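Local coordinates for metagenomic carboxyl esterase MGS0156 (Uncultured organism, PDB 5D8M), which probably hydrolyses carboxylic ester bonds, as a carboxyl esterase built on an alpha/beta-hydrolase-like parallel sheet with helices around it, at residues A259-F264 against D298-A303. Numbering follows the deposited sequence.
Sequences AILRPF and DHLAVA
Leu261 sets one methyl, CD1, over Asp298, where residues 259-264, on helix 262-269, meet the loop after strand 290-293 of an alpha/beta-hydrolase-like fold. That loop carries His299, whose ring ND1 is hydrogen-bonded to Asp276 OD2 and whose NE2 makes a weak hydrogen bond with Ser158 OG, an arrangement consistent with a Ser-His-Asp catalytic triad. The contact itself is van der Waals packing, with no hydrogen bond between the segments. Leu261 CD1 stands 3.6 Å from Asp298 CG and only slightly farther from OD1 and OD2. The two side chains cross at about a right angle; CD1 lies over the face of the carboxylate, almost directly above CG. Leu261 CD1 also lies 4.2 Å from His299 CB. More loosely, Leu261 CD1 is 4.4 Å from Leu300 CG.

The polar bonds run along the loop and back to the first segment's neighbour. With Asp298 CG placed between its backbone N and carbonyl carbon (chi1 65°), OD1 reaches forward to the backbone N of Ala301, an Asx motif, while OD2 accepts from Ser258 N. Shortened to an alanine, this position is likely to leave the Ser258 and Ala301 amides without these acceptors and open a gap beneath the Leu261 methyl. Asp298 OD1 has two backbone donors: Leu300 N, in a weak, bent bond, and Ala301 N, 2.9 Å from OD1 and nearly straight at 166°.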
ATOM      1  N   ALA A 259      18.923   3.665  -0.909  1.00 15.51           N
ATOM      2  CA  ALA A 259      19.687   4.702  -1.596  1.00 20.41           C
ATOM      3  C   ALA A 259      18.872   5.331  -2.724  1.00 19.16           C
ATOM      4  O   ALA A 259      18.798   6.540  -2.831  1.00 16.62           O
ATOM      5  CB  ALA A 259      20.990   4.133  -2.127  1.00 18.08           C
ATOM      6  N   ILE A 260      18.212   4.496  -3.520  1.00 18.42           N
ATOM      7  CA  ILE A 260      17.504   4.964  -4.699  1.00 19.65           C
ATOM      8  C   ILE A 260      16.371   5.919  -4.297  1.00 18.56           C
ATOM      9  O   ILE A 260      16.003   6.810  -5.064  1.00 19.06           O
ATOM     10  CB  ILE A 260      16.932   3.772  -5.534  1.00 20.35           C
ATOM     11  CG1 ILE A 260      16.502   4.238  -6.925  1.00 27.44           C
ATOM     12  CG2 ILE A 260      15.787   3.056  -4.801  1.00 15.68           C
ATOM     13  CD1 ILE A 260      17.649   4.325  -7.895  1.00 38.06           C
ATOM     14  N   LEU A 261      15.853   5.753  -3.084  1.00 15.84           N
ATOM     15  CA  LEU A 261      14.710   6.541  -2.618  1.00 16.41           C
ATOM     16  C   LEU A 261      15.141   7.806  -1.864  1.00 18.64           C
ATOM     17  O   LEU A 261      14.357   8.734  -1.687  1.00 18.41           O
ATOM     18  CB  LEU A 261      13.818   5.698  -1.713  1.00 12.76           C
ATOM     19  CG  LEU A 261      13.162   4.465  -2.335  1.00 18.25           C
ATOM     20  CD1 LEU A 261      12.346   3.778  -1.246  1.00 17.06           C
ATOM     21  CD2 LEU A 261      12.279   4.842  -3.542  1.00 16.55           C
ATOM     22  N   ARG A 262      16.391   7.855  -1.425  1.00 18.96           N
ATOM     23  CA  ARG A 262      16.819   8.985  -0.605  1.00 19.24           C
ATOM     24  C   ARG A 262      16.673  10.362  -1.253  1.00 16.91           C
ATOM     25  O   ARG A 262      16.266  11.290  -0.574  1.00 19.51           O
ATOM     26  CB  ARG A 262      18.269   8.799  -0.150  1.00 18.25           C
ATOM     27  CG  ARG A 262      18.405   7.669   0.838  1.00 21.96           C
ATOM     28  CD  ARG A 262      19.666   7.833   1.682  1.00 31.31           C
ATOM     29  NE  ARG A 262      19.850   6.671   2.530  1.00 36.55           N
ATOM     30  CZ  ARG A 262      20.727   5.702   2.291  1.00 44.93           C
ATOM     31  NH1 ARG A 262      21.547   5.779   1.244  1.00 44.56           N
ATOM     32  NH2 ARG A 262      20.804   4.670   3.125  1.00 47.33           N
ATOM     33  N   PRO A 263      17.008  10.509  -2.548  1.00 18.13           N
ATOM     34  CA  PRO A 263      16.777  11.846  -3.104  1.00 17.86           C
ATOM     35  C   PRO A 263      15.312  12.300  -3.038  1.00 19.19           C
ATOM     36  O   PRO A 263      15.044  13.502  -2.893  1.00 19.04           O
ATOM     37  CB  PRO A 263      17.226  11.697  -4.561  1.00 22.34           C
ATOM     38  CG  PRO A 263      18.255  10.615  -4.527  1.00 18.26           C
ATOM     39  CD  PRO A 263      17.730   9.637  -3.501  1.00 16.27           C
ATOM     40  N   PHE A 264      14.380  11.358  -3.133  1.00 13.87           N
ATOM     41  CA  PHE A 264      12.960  11.701  -3.097  1.00 14.48           C
ATOM     42  C   PHE A 264      12.531  11.873  -1.657  1.00 14.86           C
ATOM     43  O   PHE A 264      11.770  12.783  -1.346  1.00 15.97           O
ATOM     44  CB  PHE A 264      12.127  10.630  -3.830  1.00 15.74           C
ATOM     45  CG  PHE A 264      12.631  10.366  -5.218  1.00 21.93           C
ATOM     46  CD1 PHE A 264      12.372  11.278  -6.241  1.00 27.33           C
ATOM     47  CD2 PHE A 264      13.445   9.271  -5.488  1.00 22.41           C
ATOM     48  CE1 PHE A 264      12.881  11.073  -7.538  1.00 29.67           C
ATOM     49  CE2 PHE A 264      13.959   9.049  -6.786  1.00 28.09           C
ATOM     50  CZ  PHE A 264      13.679   9.946  -7.809  1.00 28.08           C
ATOM     51  N   ASP A 298      10.895   1.604   4.271  1.00  9.37           N
ATOM     52  CA  ASP A 298      10.683   2.591   3.223  1.00  8.77           C
ATOM     53  C   ASP A 298       9.631   2.035   2.253  1.00 11.72           C
ATOM     54  O   ASP A 298       9.118   0.939   2.444  1.00 10.16           O
ATOM     55  CB  ASP A 298      12.014   2.995   2.513  1.00  9.51           C
ATOM     56  CG  ASP A 298      12.678   1.835   1.725  1.00 16.44           C
ATOM     57  OD1 ASP A 298      11.970   0.952   1.178  1.00 14.26           O
ATOM     58  OD2 ASP A 298      13.930   1.842   1.592  1.00 17.80           O
ATOM     59  N   HIS A 299       9.304   2.813   1.233  1.00 11.67           N
ATOM     60  CA  HIS A 299       8.212   2.494   0.320  1.00 10.80           C
ATOM     61  C   HIS A 299       8.291   1.091  -0.273  1.00 11.77           C
ATOM     62  O   HIS A 299       7.278   0.408  -0.396  1.00 10.99           O
ATOM     63  CB  HIS A 299       8.187   3.529  -0.809  1.00 10.28           C
ATOM     64  CG  HIS A 299       6.951   3.475  -1.644  1.00 17.18           C
ATOM     65  ND1 HIS A 299       5.712   3.844  -1.163  1.00 16.23           N
ATOM     66  CD2 HIS A 299       6.760   3.086  -2.930  1.00 16.63           C
ATOM     67  CE1 HIS A 299       4.816   3.703  -2.123  1.00 17.86           C
ATOM     68  NE2 HIS A 299       5.424   3.239  -3.200  1.00 17.66           N
ATOM     69  N   LEU A 300       9.493   0.655  -0.638  1.00 12.15           N
ATOM     70  CA  LEU A 300       9.645  -0.647  -1.293  1.00 13.57           C
ATOM     71  C   LEU A 300       9.790  -1.794  -0.302  1.00  8.28           C
ATOM     72  O   LEU A 300       9.241  -2.889  -0.489  1.00 12.39           O
ATOM     73  CB  LEU A 300      10.846  -0.596  -2.241  1.00 11.18           C
ATOM     74  CG  LEU A 300      10.612   0.342  -3.415  1.00 14.08           C
ATOM     75  CD1 LEU A 300      11.868   0.366  -4.301  1.00 13.37           C
ATOM     76  CD2 LEU A 300       9.385  -0.072  -4.228  1.00 13.52           C
ATOM     77  N   ALA A 301      10.478  -1.543   0.792  1.00 10.79           N
ATOM     78  CA  ALA A 301      10.716  -2.609   1.773  1.00 10.21           C
ATOM     79  C   ALA A 301       9.421  -3.147   2.379  1.00 12.67           C
ATOM     80  O   ALA A 301       9.312  -4.325   2.701  1.00 12.77           O
ATOM     81  CB  ALA A 301      11.643  -2.108   2.879  1.00  9.39           C
ATOM     82  N   VAL A 302       8.425  -2.291   2.542  1.00 12.89           N
ATOM     83  CA  VAL A 302       7.212  -2.729   3.229  1.00  8.91           C
ATOM     84  C   VAL A 302       6.428  -3.773   2.410  1.00 12.97           C
ATOM     85  O   VAL A 302       5.612  -4.509   2.968  1.00 12.62           O
ATOM     86  CB  VAL A 302       6.329  -1.487   3.589  1.00 11.18           C
ATOM     87  CG1 VAL A 302       5.678  -0.872   2.317  1.00  6.49           C
ATOM     88  CG2 VAL A 302       5.286  -1.846   4.652  1.00 10.98           C
ATOM     89  N   ALA A 303       6.707  -3.921   1.111  1.00  9.35           N
ATOM     90  CA  ALA A 303       5.821  -4.746   0.290  1.00 12.37           C
ATOM     91  C   ALA A 303       6.433  -5.441  -0.925  1.00 11.52           C
ATOM     92  O   ALA A 303       5.870  -6.417  -1.403  1.00 12.08           O
ATOM     93  CB  ALA A 303       4.631  -3.891  -0.183  1.00 13.42           C
TER